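Local coordinates for Aln2 (Streptomyces sp. CM020, PDB 6P7L), which is a noncanonical NTF2-like, SnoaL-family protein of unproven activity that probably takes part in biosynthesis of the polyketide antibiotic alnumycin, at residues C139-T144 with R155-E160. Residues are numbered along the deposited sequence; the frame is centred on the assembly and turned at random.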
loop_
_atom_site.group_PDB
_atom_site.type_symbol
_atom_site.label_atom_id
_atom_site.label_comp_id
_atom_site.label_asym_id
_atom_site.label_seq_id
_atom_site.Cartn_x
_atom_site.Cartn_y
_atom_site.Cartn_z
ATOM N N CYS A 139 6.870 -11.318 2.218
ATOM C CA CYS A 139 6.107 -12.550 2.094
ATOM C C CYS A 139 5.121 -12.440 0.943
ATOM O O CYS A 139 4.602 -11.361 0.630
ATOM C CB CYS A 139 5.281 -12.841 3.379
ATOM S SG CYS A 139 6.279 -13.194 4.835
ATOM N N PHE A 140 4.817 -13.584 0.362
ATOM C CA PHE A 140 3.692 -13.720 -0.542
ATOM C C PHE A 140 2.639 -14.542 0.163
ATOM O O PHE A 140 2.903 -15.684 0.573
ATOM C CB PHE A 140 4.094 -14.389 -1.828
ATOM C CG PHE A 140 3.040 -14.304 -2.896
ATOM C CD1 PHE A 140 2.036 -15.248 -2.994
ATOM C CD2 PHE A 140 3.048 -13.253 -3.788
ATOM C CE1 PHE A 140 1.074 -15.172 -3.994
ATOM C CE2 PHE A 140 2.064 -13.167 -4.806
ATOM C CZ PHE A 140 1.096 -14.129 -4.887
ATOM N N VAL A 141 1.448 -13.962 0.297
ATOM C CA VAL A 141 0.392 -14.511 1.132
ATOM C C VAL A 141 -0.791 -14.901 0.259
ATOM O O VAL A 141 -1.173 -14.163 -0.661
ATOM C CB VAL A 141 -0.047 -13.515 2.221
ATOM C CG1 VAL A 141 -1.009 -14.214 3.149
ATOM C CG2 VAL A 141 1.135 -13.027 2.979
ATOM N N ARG A 142 -1.368 -16.066 0.549
ATOM C CA ARG A 142 -2.607 -16.512 -0.079
ATOM C C ARG A 142 -3.622 -16.805 1.022
ATOM O O ARG A 142 -3.366 -17.621 1.915
ATOM C CB ARG A 142 -2.396 -17.741 -0.973
ATOM C CG ARG A 142 -1.611 -17.460 -2.227
ATOM C CD ARG A 142 -1.794 -18.533 -3.255
ATOM N NE ARG A 142 -1.334 -18.067 -4.566
ATOM C CZ ARG A 142 -0.071 -18.048 -4.961
ATOM N NH1 ARG A 142 0.887 -18.471 -4.153
ATOM N NH2 ARG A 142 0.221 -17.601 -6.168
ATOM N N ASP A 143 -4.790 -16.160 0.940
ATOM C CA ASP A 143 -5.864 -16.354 1.898
ATOM C C ASP A 143 -7.118 -16.893 1.219
ATOM O O ASP A 143 -7.362 -16.645 0.034
ATOM C CB ASP A 143 -6.294 -15.025 2.571
ATOM C CG ASP A 143 -5.324 -14.519 3.610
ATOM O OD1 ASP A 143 -4.503 -15.311 4.129
ATOM O OD2 ASP A 143 -5.400 -13.274 3.861
ATOM N N THR A 144 -7.965 -17.563 1.988
ATOM C CA THR A 144 -9.360 -17.713 1.598
ATOM C C THR A 144 -10.204 -17.108 2.710
ATOM O O THR A 144 -9.886 -17.265 3.907
ATOM C CB THR A 144 -9.792 -19.170 1.348
ATOM O OG1 THR A 144 -9.865 -19.869 2.592
ATOM C CG2 THR A 144 -8.841 -19.851 0.395
ATOM N N ARG A 155 -10.632 -18.123 6.550
ATOM C CA ARG A 155 -10.694 -19.587 6.571
ATOM C C ARG A 155 -9.335 -20.254 6.436
ATOM O O ARG A 155 -9.072 -21.272 7.088
ATOM C CB ARG A 155 -11.620 -20.099 5.468
ATOM C CG ARG A 155 -11.707 -21.619 5.409
ATOM C CD ARG A 155 -12.807 -22.087 4.440
ATOM N NE ARG A 155 -12.281 -22.383 3.107
ATOM C CZ ARG A 155 -13.029 -22.706 2.058
ATOM N NH1 ARG A 155 -14.345 -22.776 2.178
ATOM N NH2 ARG A 155 -12.458 -22.954 0.885
ATOM N N SER A 156 -8.457 -19.685 5.616
ATOM C CA SER A 156 -7.154 -20.251 5.311
ATOM C C SER A 156 -6.195 -19.091 5.157
ATOM O O SER A 156 -6.581 -18.049 4.631
ATOM C CB SER A 156 -7.204 -21.066 3.959
ATOM O OG SER A 156 -5.912 -21.340 3.438
ATOM N N ARG A 157 -4.968 -19.239 5.647
ATOM C CA ARG A 157 -3.907 -18.278 5.367
ATOM C C ARG A 157 -2.639 -19.099 5.131
ATOM O O ARG A 157 -2.296 -19.947 5.965
ATOM C CB ARG A 157 -3.711 -17.293 6.518
ATOM C CG ARG A 157 -2.515 -16.375 6.335
ATOM C CD ARG A 157 -2.592 -15.072 7.112
ATOM N NE ARG A 157 -3.695 -14.290 6.609
ATOM C CZ ARG A 157 -4.337 -13.326 7.269
ATOM N NH1 ARG A 157 -3.946 -12.960 8.492
ATOM N NH2 ARG A 157 -5.379 -12.735 6.684
ATOM N N VAL A 158 -1.953 -18.856 4.016
ATOM C CA VAL A 158 -0.687 -19.541 3.708
ATOM C C VAL A 158 0.362 -18.475 3.415
ATOM O O VAL A 158 0.184 -17.667 2.500
ATOM C CB VAL A 158 -0.832 -20.489 2.506
ATOM C CG1 VAL A 158 0.516 -21.152 2.153
ATOM C CG2 VAL A 158 -1.905 -21.556 2.768
ATOM N N ILE A 159 1.444 -18.467 4.178
ATOM C CA ILE A 159 2.501 -17.464 4.062
ATOM C C ILE A 159 3.731 -18.126 3.450
ATOM O O ILE A 159 4.209 -19.140 3.970
ATOM C CB ILE A 159 2.840 -16.868 5.437
ATOM C CG1 ILE A 159 1.618 -16.112 5.979
ATOM C CG2 ILE A 159 4.045 -15.967 5.348
ATOM C CD1 ILE A 159 1.698 -15.809 7.440
ATOM N N GLU A 160 4.235 -17.575 2.344
ATOM C CA GLU A 160 5.503 -18.011 1.756
ATOM C C GLU A 160 6.495 -16.879 1.986
ATOM O O GLU A 160 6.272 -15.758 1.506
ATOM C CB GLU A 160 5.354 -18.326 0.262
ATOM C CG GLU A 160 4.529 -19.589 0.011
ATOM C CD GLU A 160 4.461 -19.972 -1.447
ATOM O OE1 GLU A 160 5.282 -19.463 -2.238
ATOM O OE2 GLU A 160 3.590 -20.792 -1.802
HETATM O O HOH W 1 1.524 -18.119 -0.182
HETATM O O HOH W 2 0.624 -20.279 -1.487
#
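Asp143 and Arg157 face each other as a non-hydrogen-bonded pair of an antiparallel hairpin, their side chains side by side. Arg157 grips the carboxylate side-on: NE meets OD1 of Asp143 on its syn side at 2.8 Å, while Arg157 NH2 reaches Asp143 OD2 at 2.9 Å from above the carboxylate plane. The carboxylate and guanidinium planes lie 34° apart; a bend at chi3 (-65°) of Arg157 turns NE toward the acid. Tyr44 and Tyr120 also hydrogen-bond Asp143 OD2, and Gln47 hydrogen-bonds Arg157 NH2.

Backbone bonds pair Phe140 with Glu160 and Arg142 with Val158. Beyond them Thr144 N donates to Ser156 O, and in a classic beta bulge the N atoms of Arg155 (2.9 Å) and Ser156 (3.3 Å) both donate to Thr144 O.

Beside the salt bridge, beta-branched Val141 and Ile159 suit a strand and pack, CG1 to CG1, at 4.3 Å; Cys139 SG touches Ile159 CG2 at 3.6 Å. On the other face, Phe140 CE1 sits over the Arg142 guanidinium, whose NH1 is tentatively water-linked to OE2 of poorly ordered Glu160; Phe140 also meets His49 of the second subunit edge-to-face.

A buried ion pair with polar neighbours, and a glycerol, probably from crystallisation, hydrogen-bonded to Arg157 NH1, are consistent with a polar patch lining the pocket of this NTF2-like fold.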